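Local coordinates for Vlm2 (Streptomyces tsusimaensis, PDB 6ECB), which forms part of the valinomycin non-ribosomal peptide synthetase, this chain being its thioesterase domain, which probably releases the assembled depsipeptide, at residues Y119-L124 against R231-P236; G133-D138 against H238-K243; L137-R142 against S254-Y259; P141-I146 against D225-Q230. All coordinates share one frame; numbering follows the deposited sequence.

Interaction 1 of 4, residues Y119-L124 against R231-P236; sequences YLATML and RKLDIP
T122 lies with its CB over the centre of one face of the R231 guanidinium, 3.9 Å from R231 NE, the two side chains meeting tip to tip. Its hydroxyl is turned back onto its own helix. With OG1 in the crowded position between backbone N and carbonyl carbon (chi1 75°), T122 OG1 donates to Y119 O at 2.8 Å, meeting a lone pair of that oxygen in the carbonyl plane. The same oxygen also takes the helical bond from M123 N, so one carbonyl serves two donors. That rotation sets the methyl outward, and T122 CG2 crosses obliquely to L233 CD1 at 3.7 Å. L233 has CG anti to its backbone N (chi1 -179°) and its CD1 also touches A121 CB at 3.9 Å, while I235 CD1 approaches A121 CB more loosely, at 4.3 Å. The R231 chain bends at chi3 (-112°), and its NH2 forms a salt bridge with D126, farther along the same helix 112-126. No hydrogen bond joins the two segments: the loop before strand 237-241 is packed on the helix by methyl groups, while the arginine lends T122 a flat face and finds its charge partner in D126.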
loop_
_atom_site.group_PDB
_atom_site.type_symbol
_atom_site.label_atom_id
_atom_site.label_comp_id
_atom_site.label_asym_id
_atom_site.label_seq_id
_atom_site.Cartn_x
_atom_site.Cartn_y
_atom_site.Cartn_z
ATOM N N TYR A 119 4.945 1.663 -11.257
ATOM C CA TYR A 119 6.195 2.232 -11.729
ATOM C C TYR A 119 7.401 1.410 -11.262
ATOM O O TYR A 119 8.383 1.278 -12.006
ATOM C CB TYR A 119 6.312 3.671 -11.256
ATOM C CG TYR A 119 5.701 4.683 -12.198
ATOM C CD1 TYR A 119 4.366 5.025 -12.115
ATOM C CD2 TYR A 119 6.487 5.345 -13.120
ATOM C CE1 TYR A 119 3.813 5.952 -12.959
ATOM C CE2 TYR A 119 5.941 6.294 -13.962
ATOM C CZ TYR A 119 4.598 6.578 -13.882
ATOM O OH TYR A 119 4.052 7.540 -14.725
ATOM N N LEU A 120 7.317 0.844 -10.054
ATOM C CA LEU A 120 8.332 -0.082 -9.542
ATOM C C LEU A 120 8.499 -1.264 -10.489
ATOM O O LEU A 120 9.621 -1.627 -10.894
ATOM C CB LEU A 120 7.877 -0.566 -8.146
ATOM C CG LEU A 120 8.774 -1.272 -7.188
ATOM C CD1 LEU A 120 8.009 -1.328 -5.866
ATOM C CD2 LEU A 120 9.105 -2.610 -7.751
ATOM N N ALA A 121 7.382 -1.868 -10.868
ATOM C CA ALA A 121 7.428 -2.977 -11.816
ATOM C C ALA A 121 8.063 -2.559 -13.136
ATOM O O ALA A 121 8.859 -3.317 -13.709
ATOM C CB ALA A 121 6.026 -3.532 -12.032
ATOM N N THR A 122 7.730 -1.365 -13.651
ATOM C CA THR A 122 8.332 -0.969 -14.917
ATOM C C THR A 122 9.833 -0.805 -14.759
ATOM O O THR A 122 10.603 -1.190 -15.651
ATOM C CB THR A 122 7.726 0.319 -15.509
ATOM O OG1 THR A 122 8.188 1.462 -14.797
ATOM C CG2 THR A 122 6.238 0.297 -15.494
ATOM N N MET A 123 10.273 -0.279 -13.611
ATOM C CA MET A 123 11.703 -0.117 -13.376
ATOM C C MET A 123 12.415 -1.467 -13.269
ATOM O O MET A 123 13.525 -1.622 -13.788
ATOM C CB MET A 123 11.939 0.706 -12.107
ATOM C CG MET A 123 13.358 1.154 -11.879
ATOM S SD MET A 123 13.419 2.478 -10.624
ATOM C CE MET A 123 12.534 3.794 -11.423
ATOM N N LEU A 124 11.807 -2.445 -12.594
ATOM C CA LEU A 124 12.415 -3.770 -12.535
ATOM C C LEU A 124 12.550 -4.362 -13.934
ATOM O O LEU A 124 13.587 -4.922 -14.275
ATOM C CB LEU A 124 11.590 -4.683 -11.630
ATOM C CG LEU A 124 11.629 -4.302 -10.148
ATOM C CD1 LEU A 124 10.637 -5.162 -9.383
ATOM C CD2 LEU A 124 13.020 -4.445 -9.547
ATOM N N ARG A 231 3.255 4.363 -19.595
ATOM C CA ARG A 231 3.684 3.354 -20.555
ATOM C C ARG A 231 2.909 2.085 -20.251
ATOM O O ARG A 231 2.209 1.994 -19.239
ATOM C CB ARG A 231 5.198 3.120 -20.497
ATOM C CG ARG A 231 5.684 2.463 -19.222
ATOM C CD ARG A 231 7.197 2.332 -19.241
ATOM N NE ARG A 231 7.638 0.944 -19.341
ATOM C CZ ARG A 231 8.914 0.573 -19.272
ATOM N NH1 ARG A 231 9.853 1.496 -19.112
ATOM N NH2 ARG A 231 9.247 -0.711 -19.351
ATOM N N LYS A 232 2.980 1.119 -21.158
ATOM C CA LYS A 232 2.307 -0.141 -20.915
ATOM C C LYS A 232 3.260 -1.088 -20.197
ATOM O O LYS A 232 4.457 -1.145 -20.496
ATOM C CB LYS A 232 1.818 -0.790 -22.193
ATOM C CG LYS A 232 0.778 0.016 -22.976
ATOM C CD LYS A 232 0.070 -0.922 -23.905
ATOM C CE LYS A 232 -0.915 -0.242 -24.819
ATOM N NZ LYS A 232 -1.825 -1.265 -25.384
ATOM N N LEU A 233 2.714 -1.842 -19.264
ATOM C CA LEU A 233 3.488 -2.777 -18.461
ATOM C C LEU A 233 3.358 -4.161 -19.061
ATOM O O LEU A 233 2.258 -4.613 -19.383
ATOM C CB LEU A 233 2.982 -2.758 -17.014
ATOM C CG LEU A 233 3.696 -3.652 -16.035
ATOM C CD1 LEU A 233 5.120 -3.188 -15.787
ATOM C CD2 LEU A 233 2.915 -3.678 -14.728
ATOM N N ASP A 234 4.496 -4.836 -19.242
ATOM C CA ASP A 234 4.537 -6.090 -19.963
ATOM C C ASP A 234 4.473 -7.308 -19.041
ATOM O O ASP A 234 5.144 -8.305 -19.304
ATOM C CB ASP A 234 5.818 -6.132 -20.807
ATOM C CG ASP A 234 5.877 -7.329 -21.718
ATOM O OD1 ASP A 234 4.841 -7.642 -22.312
ATOM O OD2 ASP A 234 6.947 -7.969 -21.819
ATOM N N ILE A 235 3.763 -7.214 -17.919
ATOM C CA ILE A 235 3.393 -8.381 -17.124
ATOM C C ILE A 235 1.901 -8.283 -16.825
ATOM O O ILE A 235 1.312 -7.208 -16.957
ATOM C CB ILE A 235 4.196 -8.457 -15.805
ATOM C CG1 ILE A 235 3.918 -7.235 -14.917
ATOM C CG2 ILE A 235 5.693 -8.582 -16.111
ATOM C CD1 ILE A 235 4.720 -7.283 -13.591
ATOM N N PRO A 236 1.260 -9.380 -16.429
ATOM C CA PRO A 236 -0.195 -9.327 -16.220
ATOM C C PRO A 236 -0.540 -8.459 -15.028
ATOM O O PRO A 236 0.172 -8.441 -14.023
ATOM C CB PRO A 236 -0.582 -10.786 -15.956
ATOM C CG PRO A 236 0.596 -11.595 -16.328
ATOM C CD PRO A 236 1.784 -10.747 -16.323
#

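Interaction 2 of 4, residues G133-D138 against H238-K243; sequences GLIILD and HVFRTK
Strands 134-137 and 238-241 run parallel, their axes 4.8 Å apart and 14° from alignment, with side chains on two faces. On the face bearing I135, L137, H238 and F240, the F240 ring is the largest bump. I135 CG2 crosses it obliquely, 3.9 Å from F240 CE1, and L137 lies alongside, its CD2 4.1 Å from F240 CB; the ring's CD1-CE1 side turns into the notch between these methyls, with I136 O at the ring edge, in its plane. L289 and C293 of helix 281-293 also pack on it. I135, L137 and F240 have CG or CG1 beside the backbone N, so the latter two point the same way. On the other face I136 CB and V239 CG2 meet at 4.4 Å. Nearly straight bonds stitch the backbones: H238 N to L134 O, I136 N to H238 O, and F240 N to I136 O at 2.9 Å.

Past the strands D138, in left-handed conformation, lays its carboxylate across T242. T242 N donates to D138 OD1 at 2.7 Å and T242 OG1 to D138 OD2 at 2.8 Å, both from above the carboxylate plane. H245 also binds OD1, and OD2 meets H273 ND1. An acid on a loop at the carboxyl end of a parallel strand, paired with a histidine, is typical of the alpha/beta-hydrolase fold, and D138 is probably the acid of a Ser-His-Asp triad.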
loop_
_atom_site.group_PDB
_atom_site.type_symbol
_atom_site.label_atom_id
_atom_site.label_comp_id
_atom_site.label_asym_id
_atom_site.label_seq_id
_atom_site.Cartn_x
_atom_site.Cartn_y
_atom_site.Cartn_z
ATOM N N GLY A 133 3.587 -10.543 -11.846
ATOM C CA GLY A 133 2.410 -9.754 -12.167
ATOM C C GLY A 133 2.344 -8.558 -11.250
ATOM O O GLY A 133 3.138 -8.416 -10.309
ATOM N N LEU A 134 1.391 -7.690 -11.551
ATOM C CA LEU A 134 1.095 -6.519 -10.739
ATOM C C LEU A 134 -0.292 -6.674 -10.139
ATOM O O LEU A 134 -1.258 -6.926 -10.862
ATOM C CB LEU A 134 1.162 -5.248 -11.577
ATOM C CG LEU A 134 0.688 -3.952 -10.926
ATOM C CD1 LEU A 134 1.684 -3.522 -9.859
ATOM C CD2 LEU A 134 0.584 -2.863 -11.981
ATOM N N ILE A 135 -0.382 -6.527 -8.813
ATOM C CA ILE A 135 -1.636 -6.596 -8.080
ATOM C C ILE A 135 -1.994 -5.178 -7.643
ATOM O O ILE A 135 -1.300 -4.577 -6.807
ATOM C CB ILE A 135 -1.521 -7.538 -6.877
ATOM C CG1 ILE A 135 -1.272 -8.960 -7.378
ATOM C CG2 ILE A 135 -2.745 -7.417 -5.942
ATOM C CD1 ILE A 135 -0.955 -9.967 -6.276
ATOM N N ILE A 136 -3.091 -4.652 -8.183
ATOM C CA ILE A 136 -3.606 -3.334 -7.818
ATOM C C ILE A 136 -4.786 -3.530 -6.873
ATOM O O ILE A 136 -5.775 -4.207 -7.201
ATOM C CB ILE A 136 -4.026 -2.523 -9.054
ATOM C CG1 ILE A 136 -2.812 -2.193 -9.934
ATOM C CG2 ILE A 136 -4.801 -1.260 -8.614
ATOM C CD1 ILE A 136 -1.763 -1.326 -9.273
ATOM N N LEU A 137 -4.706 -2.902 -5.700
ATOM C CA LEU A 137 -5.772 -2.982 -4.708
ATOM C C LEU A 137 -6.560 -1.671 -4.730
ATOM O O LEU A 137 -6.161 -0.664 -4.133
ATOM C CB LEU A 137 -5.198 -3.271 -3.329
ATOM C CG LEU A 137 -4.461 -4.605 -3.210
ATOM C CD1 LEU A 137 -3.904 -4.722 -1.789
ATOM C CD2 LEU A 137 -5.345 -5.795 -3.537
ATOM N N ASP A 138 -7.649 -1.693 -5.489
ATOM C CA ASP A 138 -8.740 -0.727 -5.413
ATOM C C ASP A 138 -8.336 0.729 -5.657
ATOM O O ASP A 138 -8.853 1.640 -5.000
ATOM C CB ASP A 138 -9.453 -0.857 -4.052
ATOM C CG ASP A 138 -10.826 -0.254 -4.077
ATOM O OD1 ASP A 138 -11.529 -0.448 -5.096
ATOM O OD2 ASP A 138 -11.215 0.378 -3.076
ATOM N N HIS A 238 -3.614 -7.612 -12.229
ATOM C CA HIS A 238 -4.854 -8.013 -11.575
ATOM C C HIS A 238 -5.325 -6.833 -10.754
ATOM O O HIS A 238 -4.585 -6.368 -9.887
ATOM C CB HIS A 238 -4.677 -9.191 -10.629
ATOM C CG HIS A 238 -4.765 -10.520 -11.301
ATOM N ND1 HIS A 238 -3.704 -11.044 -11.991
ATOM C CD2 HIS A 238 -5.782 -11.415 -11.421
ATOM C CE1 HIS A 238 -4.043 -12.217 -12.493
ATOM N NE2 HIS A 238 -5.305 -12.467 -12.167
ATOM N N VAL A 239 -6.536 -6.359 -11.021
ATOM C CA VAL A 239 -7.122 -5.210 -10.343
ATOM C C VAL A 239 -8.249 -5.732 -9.459
ATOM O O VAL A 239 -9.210 -6.323 -9.961
ATOM C CB VAL A 239 -7.675 -4.192 -11.357
ATOM C CG1 VAL A 239 -8.283 -2.974 -10.660
ATOM C CG2 VAL A 239 -6.598 -3.762 -12.358
ATOM N N PHE A 240 -8.144 -5.522 -8.160
ATOM C CA PHE A 240 -9.166 -5.925 -7.202
ATOM C C PHE A 240 -9.862 -4.644 -6.768
ATOM O O PHE A 240 -9.222 -3.769 -6.178
ATOM C CB PHE A 240 -8.540 -6.661 -6.006
ATOM C CG PHE A 240 -7.895 -7.964 -6.387
ATOM C CD1 PHE A 240 -6.583 -7.991 -6.869
ATOM C CD2 PHE A 240 -8.601 -9.148 -6.319
ATOM C CE1 PHE A 240 -6.010 -9.177 -7.265
ATOM C CE2 PHE A 240 -8.027 -10.350 -6.715
ATOM C CZ PHE A 240 -6.716 -10.355 -7.187
ATOM N N ARG A 241 -11.158 -4.531 -7.070
ATOM C CA ARG A 241 -11.857 -3.270 -6.863
ATOM C C ARG A 241 -13.102 -3.465 -6.017
ATOM O O ARG A 241 -13.894 -4.388 -6.252
ATOM C CB ARG A 241 -12.256 -2.617 -8.204
ATOM C CG ARG A 241 -13.022 -3.538 -9.096
ATOM C CD ARG A 241 -13.697 -2.797 -10.262
ATOM N NE ARG A 241 -14.191 -3.745 -11.254
ATOM C CZ ARG A 241 -14.313 -3.486 -12.552
ATOM N NH1 ARG A 241 -14.009 -2.286 -13.043
ATOM N NH2 ARG A 241 -14.741 -4.433 -13.360
ATOM N N THR A 242 -13.285 -2.546 -5.078
ATOM C CA THR A 242 -14.515 -2.499 -4.301
ATOM C C THR A 242 -15.623 -1.884 -5.158
ATOM O O THR A 242 -15.372 -1.309 -6.228
ATOM C CB THR A 242 -14.322 -1.719 -2.997
ATOM O OG1 THR A 242 -13.919 -0.363 -3.249
ATOM C CG2 THR A 242 -13.277 -2.397 -2.113
ATOM N N LYS A 243 -16.854 -2.027 -4.684
ATOM C CA LYS A 243 -18.034 -1.711 -5.487
ATOM C C LYS A 243 -18.917 -0.649 -4.851
ATOM O O LYS A 243 -20.097 -0.555 -5.183
ATOM C CB LYS A 243 -18.832 -2.978 -5.772
ATOM C CG LYS A 243 -18.051 -4.039 -6.548
ATOM C CD LYS A 243 -17.307 -3.478 -7.793
ATOM C CE LYS A 243 -18.258 -2.834 -8.809
ATOM N NZ LYS A 243 -19.248 -3.809 -9.355
#

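Interaction 3 of 4, residues L137-R142 against S254-Y259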
loop_
_atom_site.group_PDB
_atom_site.type_symbol
_atom_site.label_atom_id
_atom_site.label_comp_id
_atom_site.label_asym_id
_atom_site.label_seq_id
_atom_site.Cartn_x
_atom_site.Cartn_y
_atom_site.Cartn_z
ATOM N N LEU A 137 -4.706 -2.902 -5.700
ATOM C CA LEU A 137 -5.772 -2.982 -4.708
ATOM C C LEU A 137 -6.560 -1.671 -4.730
ATOM O O LEU A 137 -6.161 -0.664 -4.133
ATOM C CB LEU A 137 -5.198 -3.271 -3.329
ATOM C CG LEU A 137 -4.461 -4.605 -3.210
ATOM C CD1 LEU A 137 -3.904 -4.722 -1.789
ATOM C CD2 LEU A 137 -5.345 -5.795 -3.537
ATOM N N ASP A 138 -7.649 -1.693 -5.489
ATOM C CA ASP A 138 -8.740 -0.727 -5.413
ATOM C C ASP A 138 -8.336 0.729 -5.657
ATOM O O ASP A 138 -8.853 1.640 -5.000
ATOM C CB ASP A 138 -9.453 -0.857 -4.052
ATOM C CG ASP A 138 -10.826 -0.254 -4.077
ATOM O OD1 ASP A 138 -11.529 -0.448 -5.096
ATOM O OD2 ASP A 138 -11.215 0.378 -3.076
ATOM N N THR A 139 -7.456 0.983 -6.639
ATOM C CA THR A 139 -7.256 2.339 -7.105
ATOM C C THR A 139 -7.258 2.320 -8.628
ATOM O O THR A 139 -6.634 1.438 -9.222
ATOM C CB THR A 139 -5.936 3.007 -6.621
ATOM O OG1 THR A 139 -5.896 4.358 -7.096
ATOM C CG2 THR A 139 -4.735 2.346 -7.136
ATOM N N PRO A 140 -7.911 3.286 -9.260
ATOM C CA PRO A 140 -7.730 3.475 -10.702
ATOM C C PRO A 140 -6.368 4.059 -10.994
ATOM O O PRO A 140 -5.696 4.610 -10.104
ATOM C CB PRO A 140 -8.827 4.483 -11.078
ATOM C CG PRO A 140 -9.656 4.681 -9.888
ATOM C CD PRO A 140 -8.788 4.331 -8.706
ATOM N N PRO A 141 -5.970 4.076 -12.253
ATOM C CA PRO A 141 -4.690 4.713 -12.567
ATOM C C PRO A 141 -4.719 6.205 -12.337
ATOM O O PRO A 141 -3.677 6.781 -11.987
ATOM C CB PRO A 141 -4.446 4.341 -14.045
ATOM C CG PRO A 141 -5.655 3.749 -14.550
ATOM C CD PRO A 141 -6.525 3.314 -13.387
ATOM N N ARG A 142 -5.874 6.850 -12.489
ATOM C CA ARG A 142 -6.055 8.217 -12.023
ATOM C C ARG A 142 -6.193 8.197 -10.507
ATOM O O ARG A 142 -7.172 7.654 -9.978
ATOM C CB ARG A 142 -7.304 8.846 -12.625
ATOM C CG ARG A 142 -7.136 9.308 -13.997
ATOM C CD ARG A 142 -8.428 9.954 -14.546
ATOM N NE ARG A 142 -8.739 11.269 -13.993
ATOM C CZ ARG A 142 -8.279 12.420 -14.475
ATOM N NH1 ARG A 142 -7.452 12.436 -15.518
ATOM N NH2 ARG A 142 -8.626 13.560 -13.905
ATOM N N SER A 254 -11.443 0.784 -15.421
ATOM C CA SER A 254 -11.167 0.068 -16.665
ATOM C C SER A 254 -9.942 0.621 -17.378
ATOM O O SER A 254 -9.335 -0.082 -18.211
ATOM C CB SER A 254 -12.391 0.128 -17.574
ATOM O OG SER A 254 -12.642 1.444 -18.074
ATOM N N ALA A 255 -9.556 1.862 -17.076
ATOM C CA ALA A 255 -8.380 2.445 -17.711
ATOM C C ALA A 255 -7.089 1.705 -17.371
ATOM O O ALA A 255 -6.076 1.961 -18.024
ATOM C CB ALA A 255 -8.299 3.933 -17.357
ATOM N N TRP A 256 -7.075 0.791 -16.382
ATOM C CA TRP A 256 -5.866 -0.024 -16.211
ATOM C C TRP A 256 -5.508 -0.741 -17.498
ATOM O O TRP A 256 -4.326 -0.976 -17.751
ATOM C CB TRP A 256 -5.976 -1.057 -15.078
ATOM C CG TRP A 256 -5.689 -0.415 -13.764
ATOM C CD1 TRP A 256 -6.569 -0.215 -12.741
ATOM C CD2 TRP A 256 -4.440 0.133 -13.338
ATOM N NE1 TRP A 256 -5.941 0.441 -11.698
ATOM C CE2 TRP A 256 -4.637 0.668 -12.039
ATOM C CE3 TRP A 256 -3.169 0.227 -13.921
ATOM C CZ2 TRP A 256 -3.622 1.309 -11.340
ATOM C CZ3 TRP A 256 -2.171 0.873 -13.225
ATOM C CH2 TRP A 256 -2.401 1.397 -11.950
ATOM N N GLU A 257 -6.497 -1.047 -18.334
ATOM C CA GLU A 257 -6.209 -1.709 -19.603
ATOM C C GLU A 257 -5.368 -0.838 -20.532
ATOM O O GLU A 257 -4.615 -1.370 -21.371
ATOM C CB GLU A 257 -7.524 -2.135 -20.259
ATOM C CG GLU A 257 -7.311 -2.963 -21.503
ATOM C CD GLU A 257 -8.494 -3.865 -21.864
ATOM O OE1 GLU A 257 -9.541 -3.833 -21.161
ATOM O OE2 GLU A 257 -8.359 -4.609 -22.869
ATOM N N ASN A 258 -5.431 0.487 -20.384
ATOM C CA ASN A 258 -4.579 1.375 -21.167
ATOM C C ASN A 258 -3.109 1.042 -20.972
ATOM O O ASN A 258 -2.287 1.318 -21.852
ATOM C CB ASN A 258 -4.731 2.834 -20.747
ATOM C CG ASN A 258 -6.122 3.381 -20.918
ATOM O OD1 ASN A 258 -7.054 2.688 -21.322
ATOM N ND2 ASN A 258 -6.263 4.674 -20.630
ATOM N N TYR A 259 -2.767 0.536 -19.791
ATOM C CA TYR A 259 -1.391 0.408 -19.320
ATOM C C TYR A 259 -0.962 -1.041 -19.240
ATOM O O TYR A 259 0.044 -1.362 -18.601
ATOM C CB TYR A 259 -1.253 1.115 -17.957
ATOM C CG TYR A 259 -1.788 2.524 -18.076
ATOM C CD1 TYR A 259 -1.159 3.448 -18.901
ATOM C CD2 TYR A 259 -2.940 2.922 -17.407
ATOM C CE1 TYR A 259 -1.683 4.745 -19.066
ATOM C CE2 TYR A 259 -3.465 4.187 -17.584
ATOM C CZ TYR A 259 -2.841 5.093 -18.385
ATOM O OH TYR A 259 -3.389 6.356 -18.562
#
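The W256 indole carries P141 on one face and the carbonyl of T139 at its edge. P141 CD sits 3.4 Å from the centroid of the five-membered ring, 12° off the normal, a close CH-pi contact in which proline and tryptophan slide past each other in opposite directions. At the edge, W256 NE1 donates to T139 O at 2.8 Å, with an N-H...O angle of 161°. The oxygen lies almost exactly in the ring plane and offers a lone pair in its own carbonyl plane, so the bond fixes the rotation of the indole beneath the proline. The Y259 ring has N258 CB over one face, whereas P141 CB approaches it obliquely, 3.7 Å from Y259 CE2. P141 CG completes the fit against A255 CB at 3.9 Å. One proline ring is therefore gripped by three residues of the 254-259 segment: CD lies over the indole, CG chiefly against A255 and CB against Y259, with some overlap. The contact joins the loop leaving strand 134-137 to the 3-10 turn that precedes strand 264-268. W256 also packs on V239 of strand 237-241, while T139 and Y259 lean on H115 and F118 of helix 112-126.

Interaction 4 of 4, residues P141-I146 against D225-Q230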
loop_
_atom_site.group_PDB
_atom_site.type_symbol
_atom_site.label_atom_id
_atom_site.label_comp_id
_atom_site.label_asym_id
_atom_site.label_seq_id
_atom_site.Cartn_x
_atom_site.Cartn_y
_atom_site.Cartn_z
ATOM N N PRO A 141 -5.970 4.076 -12.253
ATOM C CA PRO A 141 -4.690 4.713 -12.567
ATOM C C PRO A 141 -4.719 6.205 -12.337
ATOM O O PRO A 141 -3.677 6.781 -11.987
ATOM C CB PRO A 141 -4.446 4.341 -14.045
ATOM C CG PRO A 141 -5.655 3.749 -14.550
ATOM C CD PRO A 141 -6.525 3.314 -13.387
ATOM N N ARG A 142 -5.874 6.850 -12.489
ATOM C CA ARG A 142 -6.055 8.217 -12.023
ATOM C C ARG A 142 -6.193 8.197 -10.507
ATOM O O ARG A 142 -7.172 7.654 -9.978
ATOM C CB ARG A 142 -7.304 8.846 -12.625
ATOM C CG ARG A 142 -7.136 9.308 -13.997
ATOM C CD ARG A 142 -8.428 9.954 -14.546
ATOM N NE ARG A 142 -8.739 11.269 -13.993
ATOM C CZ ARG A 142 -8.279 12.420 -14.475
ATOM N NH1 ARG A 142 -7.452 12.436 -15.518
ATOM N NH2 ARG A 142 -8.626 13.560 -13.905
ATOM N N LEU A 143 -5.241 8.798 -9.804
ATOM C CA LEU A 143 -5.305 8.772 -8.346
ATOM C C LEU A 143 -6.447 9.666 -7.870
ATOM O O LEU A 143 -6.664 10.750 -8.411
ATOM C CB LEU A 143 -3.977 9.225 -7.740
ATOM C CG LEU A 143 -3.908 9.173 -6.205
ATOM C CD1 LEU A 143 -4.243 7.787 -5.622
ATOM C CD2 LEU A 143 -2.538 9.623 -5.726
ATOM N N GLY A 144 -7.202 9.188 -6.875
ATOM C CA GLY A 144 -8.367 9.932 -6.408
ATOM C C GLY A 144 -7.983 11.113 -5.529
ATOM O O GLY A 144 -6.930 11.132 -4.890
ATOM N N ASP A 145 -8.857 12.119 -5.502
ATOM C CA ASP A 145 -8.607 13.309 -4.696
ATOM C C ASP A 145 -8.658 12.972 -3.205
ATOM O O ASP A 145 -9.201 11.944 -2.785
ATOM C CB ASP A 145 -9.619 14.410 -5.020
ATOM C CG ASP A 145 -9.502 14.910 -6.450
ATOM O OD1 ASP A 145 -9.839 14.147 -7.382
ATOM O OD2 ASP A 145 -9.071 16.067 -6.642
ATOM N N ILE A 146 -8.083 13.865 -2.400
ATOM C CA ILE A 146 -7.890 13.607 -0.975
ATOM C C ILE A 146 -9.146 13.944 -0.173
ATOM O O ILE A 146 -10.103 14.513 -0.702
ATOM C CB ILE A 146 -6.675 14.394 -0.441
ATOM N N ASP A 225 -0.973 14.044 -12.053
ATOM C CA ASP A 225 -0.390 13.903 -13.381
ATOM C C ASP A 225 0.958 13.200 -13.343
ATOM O O ASP A 225 1.333 12.551 -14.321
ATOM C CB ASP A 225 -0.246 15.272 -14.052
ATOM C CG ASP A 225 -1.577 15.993 -14.205
ATOM O OD1 ASP A 225 -2.607 15.318 -14.423
ATOM O OD2 ASP A 225 -1.596 17.240 -14.109
ATOM N N VAL A 226 1.689 13.310 -12.234
ATOM C CA VAL A 226 2.975 12.635 -12.078
ATOM C C VAL A 226 2.803 11.141 -11.811
ATOM O O VAL A 226 3.606 10.319 -12.279
ATOM C CB VAL A 226 3.763 13.316 -10.944
ATOM C CG1 VAL A 226 4.978 12.516 -10.600
ATOM C CG2 VAL A 226 4.146 14.758 -11.342
ATOM N N VAL A 227 1.792 10.755 -11.023
ATOM C CA VAL A 227 1.650 9.351 -10.644
ATOM C C VAL A 227 0.864 8.553 -11.683
ATOM O O VAL A 227 0.881 7.320 -11.639
ATOM C CB VAL A 227 1.002 9.164 -9.252
ATOM C CG1 VAL A 227 1.698 10.065 -8.205
ATOM C CG2 VAL A 227 -0.480 9.426 -9.266
ATOM N N LEU A 228 0.210 9.214 -12.630
ATOM C CA LEU A 228 -0.496 8.495 -13.686
ATOM C C LEU A 228 0.473 7.617 -14.477
ATOM O O LEU A 228 1.552 8.081 -14.869
ATOM C CB LEU A 228 -1.175 9.500 -14.625
ATOM C CG LEU A 228 -2.048 8.867 -15.718
ATOM C CD1 LEU A 228 -3.352 8.359 -15.113
ATOM C CD2 LEU A 228 -2.320 9.865 -16.842
ATOM N N PRO A 229 0.142 6.348 -14.721
ATOM C CA PRO A 229 0.974 5.539 -15.610
ATOM C C PRO A 229 1.127 6.206 -16.972
ATOM O O PRO A 229 0.233 6.899 -17.450
ATOM C CB PRO A 229 0.200 4.219 -15.697
ATOM C CG PRO A 229 -0.521 4.127 -14.399
ATOM C CD PRO A 229 -0.898 5.544 -14.059
ATOM N N GLN A 230 2.279 5.984 -17.588
ATOM C CA GLN A 230 2.595 6.614 -18.869
ATOM C C GLN A 230 3.223 5.660 -19.875
ATOM O O GLN A 230 3.727 6.121 -20.905
ATOM C CB GLN A 230 3.551 7.794 -18.679
ATOM C CG GLN A 230 2.947 9.018 -18.030
ATOM C CD GLN A 230 1.830 9.645 -18.853
ATOM O OE1 GLN A 230 1.576 9.247 -19.995
ATOM N NE2 GLN A 230 1.157 10.629 -18.274
#
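L143 and V227 meet obliquely, L143 CB resting 3.8 Å from V227 CG2. V227, the last residue of helix 224-227, has CG1 anti to its carbonyl carbon (chi1 -49°), which puts CG2 in the crowded position between backbone N and carbonyl carbon, and it is CG2 that faces the loop. L143 sends CG anti to its backbone N (chi1 -177°), which brings its CD2 within 4.1 Å of the same methyl. Both side chains also touch H115 of helix 112-126.

L228, the first residue to leave helical geometry, likewise has CG anti to the backbone N (chi1 -175°), and this extended start carries CD1 to the opposing backbone. L228 CD1 lies 3.5 Å from P141 O and 4.1 Å from R142 CG, so one methyl packs against both a carbonyl and the aliphatic root of the arginine. R142 runs straight through chi2, then bends at chi3; its NH1 stays 5.7 Å from D225 OD1, too far for a salt bridge, though the opposite charges may attract weakly. P229 turns its CD and CG against P141 CB, P229 CD at 3.7 Å from it, a contact between carbons of two puckered rings. P141 O receives a weak hydrogen bond from H115 NE2.

With no hydrogen bond across the segments, the contact is apolar, made by methyl groups and proline carbons; the restricted phi of P141 and P229 is consistent with a rigid join.

In the fold
Interactions 3 and 4 share P141 and R142 and have centres about 9 Å apart; Y259 CE1 touches P229 O at 3.3 Å and W256 CZ3 touches P229 CG, so P229 of interaction 4 packs on both aromatic residues of interaction 3. Interaction 1 is tied to interaction 4 by Y119 OH with L228 O, 2.6 Å, to interaction 3 by L233 N with Y259 O, 2.8 Å, and to interaction 2 by L134 N with P236 O, 2.9 Å. Interactions 2 and 3 share D138, which belongs to the likely triad with S111, the probable nucleophile, and H273. The 137-142 loop thus runs from the presumed active site into the packing at 225-230.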